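Local coordinates for protein TatD-related deoxyribonuclease (Thermotoga maritima, PDB 1J6O) that probably acts as a metal-dependent deoxyribonuclease of the TatD family, hydrolysing ester bonds in DNA on a TIM-barrel scaffold, at residues A[15-21]-A[43-49]; A[24-28]-A[226-230]; A[133-137]-A[262-268]; A[58-64]-A[92-98]. The contacts are given in a common frame with arbitrary orientation. Residues are numbered along the deposited sequence.

Interaction 1: A[15-21]-A[43-49]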
# COMPACT_ATOMS: atom_id res chain seq x y z
N ASP A 15 -8.38 -1.60 -3.53
CA ASP A 15 -7.05 -1.12 -3.96
C ASP A 15 -6.43 -0.58 -2.68
O ASP A 15 -6.83 0.49 -2.20
CB ASP A 15 -7.15 0.04 -4.96
CG ASP A 15 -5.79 0.47 -5.51
OD1 ASP A 15 -4.74 0.07 -4.94
OD2 ASP A 15 -5.80 1.22 -6.51
N THR A 16 -5.44 -1.28 -2.13
CA THR A 16 -4.81 -0.82 -0.88
C THR A 16 -3.69 0.20 -1.02
O THR A 16 -3.04 0.56 -0.03
CB THR A 16 -4.26 -2.02 -0.06
OG1 THR A 16 -3.28 -2.71 -0.84
CG2 THR A 16 -5.37 -3.00 0.31
N HIS A 17 -3.45 0.69 -2.24
CA HIS A 17 -2.39 1.67 -2.41
C HIS A 17 -2.65 2.52 -3.63
O HIS A 17 -2.21 2.17 -4.74
CB HIS A 17 -1.02 0.95 -2.55
CG HIS A 17 0.15 1.80 -2.15
ND1 HIS A 17 0.74 1.70 -0.91
CD2 HIS A 17 0.84 2.75 -2.82
CE1 HIS A 17 1.75 2.55 -0.84
NE2 HIS A 17 1.83 3.20 -1.99
N ALA A 18 -3.34 3.64 -3.46
CA ALA A 18 -3.63 4.51 -4.59
C ALA A 18 -3.13 5.95 -4.33
O ALA A 18 -2.91 6.32 -3.19
CB ALA A 18 -5.10 4.53 -4.81
N HIS A 19 -2.94 6.75 -5.39
CA HIS A 19 -2.49 8.15 -5.25
C HIS A 19 -3.41 8.91 -6.22
O HIS A 19 -2.93 9.56 -7.19
CB HIS A 19 -1.04 8.32 -5.74
CG HIS A 19 -0.06 7.41 -5.06
ND1 HIS A 19 0.34 7.59 -3.75
CD2 HIS A 19 0.65 6.35 -5.53
CE1 HIS A 19 1.26 6.69 -3.45
NE2 HIS A 19 1.47 5.92 -4.51
N LEU A 20 -4.71 8.88 -5.93
CA LEU A 20 -5.69 9.54 -6.78
C LEU A 20 -5.60 11.05 -6.81
O LEU A 20 -6.14 11.70 -7.72
CB LEU A 20 -7.10 9.08 -6.37
CG LEU A 20 -7.37 7.60 -6.66
CD1 LEU A 20 -8.59 7.09 -5.86
CD2 LEU A 20 -7.61 7.43 -8.16
N HIS A 21 -4.91 11.59 -5.82
CA HIS A 21 -4.74 13.03 -5.72
C HIS A 21 -3.56 13.55 -6.55
O HIS A 21 -3.34 14.77 -6.59
CB HIS A 21 -4.59 13.46 -4.26
CG HIS A 21 -3.45 12.79 -3.56
ND1 HIS A 21 -3.37 11.42 -3.40
CD2 HIS A 21 -2.28 13.29 -3.08
CE1 HIS A 21 -2.21 11.11 -2.85
NE2 HIS A 21 -1.53 12.23 -2.65
N PHE A 43 -13.42 -0.26 -1.94
CA PHE A 43 -12.84 0.93 -1.32
C PHE A 43 -11.39 0.97 -1.70
O PHE A 43 -10.86 0.00 -2.27
CB PHE A 43 -12.98 1.00 0.23
CG PHE A 43 -12.11 0.03 1.01
CD1 PHE A 43 -12.57 -1.25 1.33
CD2 PHE A 43 -10.85 0.42 1.50
CE1 PHE A 43 -11.81 -2.11 2.12
CE2 PHE A 43 -10.08 -0.43 2.29
CZ PHE A 43 -10.54 -1.68 2.60
N VAL A 44 -10.77 2.11 -1.48
CA VAL A 44 -9.36 2.21 -1.80
C VAL A 44 -8.67 2.92 -0.65
O VAL A 44 -9.32 3.67 0.10
CB VAL A 44 -9.06 3.01 -3.12
CG1 VAL A 44 -10.00 2.59 -4.24
CG2 VAL A 44 -9.08 4.50 -2.84
N VAL A 45 -7.38 2.65 -0.48
CA VAL A 45 -6.64 3.30 0.59
C VAL A 45 -5.75 4.27 -0.20
O VAL A 45 -4.86 3.82 -0.94
CB VAL A 45 -5.76 2.34 1.36
CG1 VAL A 45 -4.92 3.16 2.39
CG2 VAL A 45 -6.63 1.28 2.08
N ASN A 46 -6.03 5.56 -0.07
CA ASN A 46 -5.27 6.60 -0.78
C ASN A 46 -4.12 7.05 0.10
O ASN A 46 -4.31 7.55 1.19
CB ASN A 46 -6.21 7.75 -1.13
CG ASN A 46 -5.75 8.49 -2.32
OD1 ASN A 46 -5.80 7.98 -3.45
ND2 ASN A 46 -5.26 9.70 -2.09
N VAL A 47 -2.92 6.91 -0.44
CA VAL A 47 -1.68 7.21 0.25
C VAL A 47 -0.91 8.49 -0.02
O VAL A 47 -0.61 8.80 -1.16
CB VAL A 47 -0.71 6.01 -0.04
CG1 VAL A 47 0.46 6.05 0.89
CG2 VAL A 47 -1.47 4.67 0.12
N GLY A 48 -0.51 9.15 1.06
CA GLY A 48 0.26 10.40 0.93
C GLY A 48 1.75 10.11 0.91
O GLY A 48 2.17 9.04 1.37
N VAL A 49 2.57 11.02 0.35
CA VAL A 49 4.02 10.77 0.31
C VAL A 49 4.89 11.80 1.07
O VAL A 49 6.12 11.66 1.13
CB VAL A 49 4.55 10.59 -1.15
CG1 VAL A 49 3.87 9.34 -1.77
CG2 VAL A 49 4.28 11.83 -2.00
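Val47 lays its CG2 methyl over one face of the His17 ring, 3.9 Å from the ring centroid and 10° off the normal, a CH-pi contact between two neighbouring parallel strands of the TIM barrel. The backbones pair through Asp15 N to Phe43 O (3.2 Å), Val45 N to Asp15 O (2.8 Å), Ala18 N to Val45 O (2.9 Å) and Val47 N to Ala18 O (2.8 Å). Asp15 lies opposite Val44 but Ala18 opposite Asn46, so one extra residue is taken up at a beta bulge; there Asp15 OD1 accepts from His17 N at 3.1 Å, an Asx turn. Beyond Ala18, side chains contribute: Asn46 OD1 receives Leu20 N (2.9 Å), and His19 ND1 donates to Val47 O (3.0 Å), which helps orient the ring, while NE2 is hydrogen-bonded to Asp214, also a predicted ligand. His17 and His19 form the HxH pair of this metallohydrolase family and are predicted ligands of one divalent cation; His17 NE2 is hydrogen-bonded to Glu103, another predicted ligand. On the face carrying Ala18 and Asn46, Leu20 CD1 meets Val44 CG2 at 4.0 Å. The two strands begin and end a beta-alpha-beta unit with helix 29-34; strand 67-71 flanks 43-47 on its other edge, helix 51-61 packs on Leu20 and His21, and Phe263 of helix 248-264 reaches Thr16 and Val45.

Interaction 2: A[24-28]-A[226-230]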
# COMPACT_ATOMS: atom_id res chain seq x y z
N GLN A 24 -1.79 13.41 -12.31
CA GLN A 24 -2.17 12.60 -13.46
C GLN A 24 -3.68 12.32 -13.48
O GLN A 24 -4.23 11.88 -14.47
CB GLN A 24 -1.40 11.27 -13.49
CG GLN A 24 0.08 11.42 -13.87
CD GLN A 24 0.95 11.79 -12.71
OE1 GLN A 24 0.47 11.92 -11.58
NE2 GLN A 24 2.24 11.95 -12.96
N PHE A 25 -4.37 12.62 -12.39
CA PHE A 25 -5.81 12.39 -12.32
C PHE A 25 -6.58 13.72 -12.30
O PHE A 25 -7.77 13.73 -12.05
CB PHE A 25 -6.17 11.65 -11.04
CG PHE A 25 -5.82 10.20 -11.07
CD1 PHE A 25 -6.59 9.31 -11.84
CD2 PHE A 25 -4.68 9.73 -10.43
CE1 PHE A 25 -6.20 7.95 -11.96
CE2 PHE A 25 -4.29 8.39 -10.53
CZ PHE A 25 -5.05 7.49 -11.31
N ASP A 26 -5.88 14.83 -12.54
CA ASP A 26 -6.54 16.13 -12.52
C ASP A 26 -7.72 16.31 -13.44
O ASP A 26 -8.68 16.99 -13.09
CB ASP A 26 -5.54 17.27 -12.83
CG ASP A 26 -4.63 17.60 -11.67
OD1 ASP A 26 -4.81 17.04 -10.56
OD2 ASP A 26 -3.70 18.42 -11.88
N ASP A 27 -7.69 15.71 -14.62
CA ASP A 27 -8.81 15.90 -15.53
C ASP A 27 -10.02 15.00 -15.37
O ASP A 27 -11.11 15.38 -15.84
CB ASP A 27 -8.34 15.78 -16.99
CG ASP A 27 -7.15 16.67 -17.31
OD1 ASP A 27 -7.17 17.87 -16.97
OD2 ASP A 27 -6.17 16.15 -17.90
N ASP A 28 -9.87 13.87 -14.69
CA ASP A 28 -10.99 12.93 -14.53
C ASP A 28 -11.15 12.17 -13.21
O ASP A 28 -11.82 11.13 -13.16
CB ASP A 28 -10.95 11.91 -15.66
CG ASP A 28 -9.75 10.95 -15.56
OD1 ASP A 28 -8.81 11.22 -14.77
OD2 ASP A 28 -9.74 9.92 -16.30
N LYS A 226 0.48 3.32 -20.06
CA LYS A 226 -0.73 4.09 -19.78
C LYS A 226 -0.81 4.40 -18.30
O LYS A 226 -0.16 3.73 -17.50
CB LYS A 226 -1.99 3.32 -20.18
CG LYS A 226 -2.09 3.00 -21.68
CD LYS A 226 -2.37 4.27 -22.51
CE LYS A 226 -2.18 4.03 -24.02
NZ LYS A 226 -2.83 2.78 -24.51
N ARG A 227 -1.59 5.42 -17.95
CA ARG A 227 -1.75 5.79 -16.55
C ARG A 227 -2.48 4.62 -15.91
O ARG A 227 -3.41 4.09 -16.49
CB ARG A 227 -2.66 7.02 -16.43
CG ARG A 227 -2.93 7.44 -15.01
CD ARG A 227 -4.00 8.50 -15.01
NE ARG A 227 -5.30 7.91 -15.31
CZ ARG A 227 -6.42 8.60 -15.42
NH1 ARG A 227 -6.38 9.92 -15.25
NH2 ARG A 227 -7.58 7.98 -15.68
N ASN A 228 -2.07 4.21 -14.72
CA ASN A 228 -2.74 3.08 -14.05
C ASN A 228 -3.89 3.67 -13.22
O ASN A 228 -3.86 4.85 -12.88
CB ASN A 228 -1.72 2.40 -13.14
CG ASN A 228 -2.18 1.03 -12.64
OD1 ASN A 228 -3.17 0.49 -13.10
ND2 ASN A 228 -1.43 0.47 -11.69
N GLU A 229 -4.92 2.87 -12.96
CA GLU A 229 -6.06 3.31 -12.16
C GLU A 229 -6.70 2.07 -11.54
O GLU A 229 -6.49 0.95 -12.04
CB GLU A 229 -7.06 4.12 -12.99
CG GLU A 229 -7.66 3.38 -14.15
CD GLU A 229 -8.64 4.26 -14.87
OE1 GLU A 229 -9.79 4.35 -14.39
OE2 GLU A 229 -8.25 4.87 -15.90
N PRO A 230 -7.52 2.26 -10.48
CA PRO A 230 -8.18 1.16 -9.77
C PRO A 230 -8.91 0.11 -10.57
O PRO A 230 -8.77 -1.07 -10.26
CB PRO A 230 -9.10 1.88 -8.79
CG PRO A 230 -8.28 3.09 -8.44
CD PRO A 230 -7.84 3.54 -9.83
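A single arginine makes nearly the whole contact: Arg227 bridges two loops almost 200 residues apart, both of which follow barrel strands, 13-18 and 209-211, the first and last of this TIM-barrel chain. Its guanidinium pairs with the carboxylate of Asp28 in a two-pronged salt bridge, NH1 to OD1 at 2.8 Å and NH2 to OD2 at 3.0 Å. NH1 also donates to Gln24 O (3.0 Å), at the 3-10 turn, and NH2 to Glu229 OE2 (3.2 Å), so one positive charge serves two acids and a backbone carbonyl. Phe25 packs against the arginine's aliphatic part: Arg227 CD sits over the ring face, 4.1 Å from its centroid in a CH-pi contact, while Glu229 CB meets the ring edge. Val32 of helix 29-34 and the loop residue Pro216 also pack against the arginine. Asn228 turns its ND2 to Phe217 O, and its backbone carbonyl, which has no polar partner, abuts the same aromatic edge, Asn228 O lying 3.3 Å from Phe25 CZ.

Interaction 3: A[133-137]-A[262-268]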
# COMPACT_ATOMS: atom_id res chain seq x y z
N ASN A 133 -1.80 2.96 17.13
CA ASN A 133 -2.31 1.64 16.85
C ASN A 133 -2.87 1.55 15.43
O ASN A 133 -3.89 0.90 15.19
CB ASN A 133 -3.37 1.26 17.86
CG ASN A 133 -3.50 -0.21 18.00
OD1 ASN A 133 -2.60 -0.96 17.60
ND2 ASN A 133 -4.62 -0.66 18.57
N LEU A 134 -2.21 2.23 14.50
CA LEU A 134 -2.61 2.22 13.08
C LEU A 134 -1.63 1.33 12.31
O LEU A 134 -0.44 1.28 12.63
CB LEU A 134 -2.55 3.63 12.49
CG LEU A 134 -3.61 4.64 12.92
CD1 LEU A 134 -3.29 6.01 12.29
CD2 LEU A 134 -5.02 4.15 12.51
N PRO A 135 -2.12 0.60 11.30
CA PRO A 135 -1.26 -0.28 10.49
C PRO A 135 -0.34 0.57 9.65
O PRO A 135 -0.62 1.75 9.38
CB PRO A 135 -2.28 -1.08 9.67
CG PRO A 135 -3.40 -0.17 9.51
CD PRO A 135 -3.53 0.45 10.90
N LEU A 136 0.79 -0.01 9.25
CA LEU A 136 1.76 0.69 8.44
C LEU A 136 1.65 0.28 6.98
O LEU A 136 1.35 -0.87 6.68
CB LEU A 136 3.18 0.36 8.93
CG LEU A 136 3.58 1.02 10.25
CD1 LEU A 136 4.54 0.12 11.04
CD2 LEU A 136 4.22 2.37 9.93
N VAL A 137 1.87 1.25 6.09
CA VAL A 137 1.84 1.04 4.65
C VAL A 137 3.34 1.25 4.39
O VAL A 137 3.81 2.38 4.34
CB VAL A 137 0.98 2.11 3.95
CG1 VAL A 137 1.25 2.14 2.47
CG2 VAL A 137 -0.50 1.78 4.21
N ILE A 262 -7.41 -5.38 7.94
CA ILE A 262 -6.27 -4.51 8.25
C ILE A 262 -6.58 -3.04 8.40
O ILE A 262 -6.21 -2.40 9.39
CB ILE A 262 -5.18 -4.66 7.14
CG1 ILE A 262 -4.54 -6.05 7.24
CG2 ILE A 262 -4.08 -3.62 7.32
CD1 ILE A 262 -3.59 -6.37 6.10
N PHE A 263 -7.28 -2.50 7.43
CA PHE A 263 -7.62 -1.10 7.43
C PHE A 263 -8.92 -0.61 8.02
O PHE A 263 -8.96 0.49 8.58
CB PHE A 263 -7.53 -0.62 5.97
CG PHE A 263 -6.16 -0.79 5.36
CD1 PHE A 263 -5.13 0.04 5.73
CD2 PHE A 263 -5.93 -1.79 4.42
CE1 PHE A 263 -3.87 -0.10 5.16
CE2 PHE A 263 -4.67 -1.96 3.84
CZ PHE A 263 -3.63 -1.11 4.21
N LEU A 264 -9.96 -1.42 7.93
CA LEU A 264 -11.24 -0.96 8.47
C LEU A 264 -11.72 -1.40 9.82
O LEU A 264 -12.63 -0.79 10.36
CB LEU A 264 -12.33 -1.23 7.44
CG LEU A 264 -12.03 -0.58 6.09
CD1 LEU A 264 -13.19 -0.80 5.13
CD2 LEU A 264 -11.73 0.92 6.28
N GLU A 265 -11.14 -2.45 10.36
CA GLU A 265 -11.59 -2.90 11.67
C GLU A 265 -11.27 -1.85 12.72
O GLU A 265 -10.19 -1.26 12.72
CB GLU A 265 -10.95 -4.24 12.02
CG GLU A 265 -11.90 -5.18 12.76
CD GLU A 265 -11.50 -6.64 12.65
OE1 GLU A 265 -10.61 -7.08 13.43
OE2 GLU A 265 -12.06 -7.34 11.79
N VAL A 266 -12.23 -1.60 13.60
CA VAL A 266 -12.03 -0.61 14.65
C VAL A 266 -10.89 -1.11 15.54
O VAL A 266 -10.92 -2.24 16.03
CB VAL A 266 -13.32 -0.42 15.49
CG1 VAL A 266 -13.09 0.63 16.56
CG2 VAL A 266 -14.46 0.01 14.60
N LYS A 267 -9.88 -0.27 15.76
CA LYS A 267 -8.75 -0.66 16.60
C LYS A 267 -8.73 0.08 17.94
O LYS A 267 -9.19 1.22 18.04
CB LYS A 267 -7.43 -0.37 15.86
CG LYS A 267 -7.32 -1.06 14.50
CD LYS A 267 -6.08 -0.61 13.74
CE LYS A 267 -5.94 -1.34 12.41
NZ LYS A 267 -7.10 -1.09 11.51
N GLU A 268 -8.22 -0.59 18.98
CA GLU A 268 -8.16 0.03 20.30
C GLU A 268 -7.41 1.35 20.17
O GLU A 268 -6.18 1.37 20.01
CB GLU A 268 -7.39 -0.86 21.28
CG GLU A 268 -8.22 -1.90 22.03
CD GLU A 268 -7.38 -2.66 23.05
OE1 GLU A 268 -6.63 -2.00 23.81
OE2 GLU A 268 -7.47 -3.92 23.10
OXT GLU A 268 -8.09 2.40 20.20
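Asn133 follows helix 115-132 with positive phi and is the C-prime residue of the Schellman motif that ends it, a conformation asparagine tolerates well. Its side chain points toward the C-terminal tail, where ND2 donates to Glu268 O (2.9 Å), one oxygen of the chain-terminal carboxylate; ND2 also bonds to Glu158. Its own carbonyl touches the aliphatic part of Lys267, Asn133 O lying 3.0 Å from Lys267 CD. After Leu134, whose CA-to-CB bond points away, Pro135 fills the space between tail and helix: its CD is 3.4 Å from Lys267 CE, its CB 3.9 Å from Ile262 CG2 and its CG 4.2 Å from Phe263 CD1. The lysine chain, trans through its middle, thus lies along the proline and brings its ammonium back to the end of helix 248-264, where Lys267 NZ bonds to Ile262 O at 2.6 Å and, weakly, to Glu265 O just beyond it at 3.3 Å. Leu136 starts strand 136-141 and turns away; Val137 then puts CG2 against the edge of the Phe263 ring, 4.0 Å from CE1. Here the last helix, 248-264, and the tail beyond it pack at the start of a barrel strand. Strand 136-141 runs between strands 98-107 and 161-163, Val137 also touches His17 of strand 13-18, and Phe263 reaches Thr16, Val99 and Ala100 at the barrel's interior.

Interaction 4: A[58-64]-A[92-98]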
# COMPACT_ATOMS: atom_id res chain seq x y z
N LEU A 58 -5.77 13.39 2.29
CA LEU A 58 -6.84 13.42 3.28
C LEU A 58 -8.05 14.20 2.79
O LEU A 58 -9.20 13.77 2.96
CB LEU A 58 -6.34 14.02 4.59
CG LEU A 58 -7.36 14.17 5.74
CD1 LEU A 58 -8.04 12.83 6.06
CD2 LEU A 58 -6.63 14.72 6.96
N ASP A 59 -7.81 15.34 2.19
CA ASP A 59 -8.90 16.15 1.69
C ASP A 59 -9.70 15.41 0.65
O ASP A 59 -10.93 15.49 0.63
CB ASP A 59 -8.39 17.48 1.15
CG ASP A 59 -8.05 18.45 2.27
OD1 ASP A 59 -8.39 18.12 3.43
OD2 ASP A 59 -7.47 19.52 2.02
N LEU A 60 -9.01 14.65 -0.19
CA LEU A 60 -9.73 13.91 -1.22
C LEU A 60 -10.54 12.75 -0.61
O LEU A 60 -11.67 12.51 -1.02
CB LEU A 60 -8.75 13.35 -2.24
CG LEU A 60 -9.33 12.50 -3.37
CD1 LEU A 60 -10.36 13.31 -4.16
CD2 LEU A 60 -8.17 12.04 -4.26
N SER A 61 -9.96 12.05 0.37
CA SER A 61 -10.65 10.93 1.00
C SER A 61 -11.94 11.40 1.64
O SER A 61 -12.92 10.67 1.68
CB SER A 61 -9.79 10.25 2.06
OG SER A 61 -9.71 11.06 3.21
N LYS A 62 -11.94 12.64 2.12
CA LYS A 62 -13.15 13.14 2.74
C LYS A 62 -14.30 13.37 1.76
O LYS A 62 -15.43 13.60 2.17
CB LYS A 62 -12.81 14.40 3.57
CG LYS A 62 -12.06 14.01 4.86
CD LYS A 62 -11.31 15.15 5.55
CE LYS A 62 -12.24 16.21 6.10
NZ LYS A 62 -13.15 15.67 7.16
N THR A 63 -14.04 13.27 0.46
CA THR A 63 -15.09 13.48 -0.55
C THR A 63 -15.79 12.19 -1.02
O THR A 63 -16.74 12.24 -1.81
CB THR A 63 -14.55 14.15 -1.83
OG1 THR A 63 -13.68 13.25 -2.51
CG2 THR A 63 -13.81 15.44 -1.48
N SER A 64 -15.33 11.04 -0.57
CA SER A 64 -15.95 9.80 -1.02
C SER A 64 -16.00 8.78 0.08
O SER A 64 -15.02 8.60 0.78
CB SER A 64 -15.14 9.20 -2.19
OG SER A 64 -15.47 7.83 -2.40
N PHE A 92 -3.12 14.90 11.56
CA PHE A 92 -3.93 14.44 10.44
C PHE A 92 -4.71 13.21 10.87
O PHE A 92 -5.91 13.07 10.59
CB PHE A 92 -3.04 14.00 9.25
CG PHE A 92 -2.38 15.11 8.48
CD1 PHE A 92 -2.91 16.39 8.45
CD2 PHE A 92 -1.24 14.84 7.72
CE1 PHE A 92 -2.31 17.41 7.66
CE2 PHE A 92 -0.64 15.83 6.94
CZ PHE A 92 -1.18 17.13 6.91
N ALA A 93 -4.00 12.31 11.54
CA ALA A 93 -4.59 11.07 12.00
C ALA A 93 -5.74 11.22 12.97
O ALA A 93 -6.38 10.24 13.32
CB ALA A 93 -3.49 10.15 12.58
N LYS A 94 -6.03 12.45 13.40
CA LYS A 94 -7.15 12.62 14.31
C LYS A 94 -8.40 12.36 13.47
O LYS A 94 -9.41 11.91 14.00
CB LYS A 94 -7.21 14.05 14.89
CG LYS A 94 -6.05 14.41 15.79
CD LYS A 94 -5.91 13.47 16.99
CE LYS A 94 -7.03 13.65 18.01
NZ LYS A 94 -6.68 13.01 19.31
N ASP A 95 -8.32 12.63 12.16
CA ASP A 95 -9.46 12.42 11.25
C ASP A 95 -9.75 10.91 11.13
O ASP A 95 -8.83 10.11 10.90
CB ASP A 95 -9.14 13.00 9.87
CG ASP A 95 -10.40 13.24 9.04
OD1 ASP A 95 -11.02 12.25 8.60
OD2 ASP A 95 -10.76 14.42 8.85
N GLU A 96 -11.01 10.53 11.26
CA GLU A 96 -11.38 9.11 11.17
C GLU A 96 -11.10 8.48 9.80
O GLU A 96 -11.02 7.25 9.68
CB GLU A 96 -12.86 8.91 11.50
CG GLU A 96 -13.80 9.75 10.65
N LYS A 97 -10.94 9.31 8.78
CA LYS A 97 -10.67 8.79 7.44
C LYS A 97 -9.25 8.23 7.33
O LYS A 97 -8.95 7.50 6.39
CB LYS A 97 -10.86 9.91 6.41
CG LYS A 97 -12.30 10.14 6.01
CD LYS A 97 -12.76 9.00 5.13
CE LYS A 97 -14.01 9.38 4.35
NZ LYS A 97 -14.20 8.48 3.21
N VAL A 98 -8.38 8.59 8.28
CA VAL A 98 -6.98 8.10 8.27
C VAL A 98 -6.96 6.71 8.90
O VAL A 98 -7.26 6.53 10.10
CB VAL A 98 -6.05 9.05 9.01
CG1 VAL A 98 -4.64 8.44 9.11
CG2 VAL A 98 -5.97 10.37 8.25
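Apolar packing centres on Leu58, near the end of helix 51-61; its side chain points toward the turns between helix 85-92 and strand 98-107. Its CD1 lies 3.9 Å from Val98 CG2, 4.1 Å from Lys97 CB and 3.8 Å from Asp95 CG, while CD2 approaches Phe92 CB at 4.3 Å. Hydrogen bonds come mainly from Lys97, whose ammonium enters the type I turn Ser61-Ser64: NZ donates to Ser61 O at 3.0 Å and Ser64 O at 2.6 Å, and also to Ile67 O, with a cation-pi contact to Phe68. Ser61 OG stays within its helix, bonded to Leu58 O (2.8 Å). The salt bridge is peripheral, Lys62 NZ to Asp95 OD2 at 3.2 Å, and the same acid uses OD1 to accept Lys97 N (2.9 Å) in an Asx turn that shapes the Asp95-Val98 corner. The contact joins two successive beta-alpha units of the TIM barrel at the ends of their helices. No acid of the two segments pairs with the Lys97 ammonium; backbone carbonyls and the Phe68 ring receive its charge, whereas the exposed Lys62 is directly paired with Asp95.

Interaction 1 is the core of the set, strand pairing lined with predicted metal ligands, and interactions 2, 3 and 4 all touch it. Interactions 1 and 3 are buried; 2 and 4 are partly buried, nearer the surface. Interaction 2 meets interaction 1 with loop residues of 24-28 and 226-230 packing on 15-21; interaction 3, on the other side of the chain's centre from interaction 2, meets it through Val137 and Phe263. Interaction 4 reaches it through Leu60 and touches interaction 3 through Leu134. Chemistry follows place: backbone bonds and histidines inside, an arginine salt-bridge network at 24-28/226-230, and a lysine bonded to carbonyls across the contact in interaction 4 and within its own segment in interaction 3.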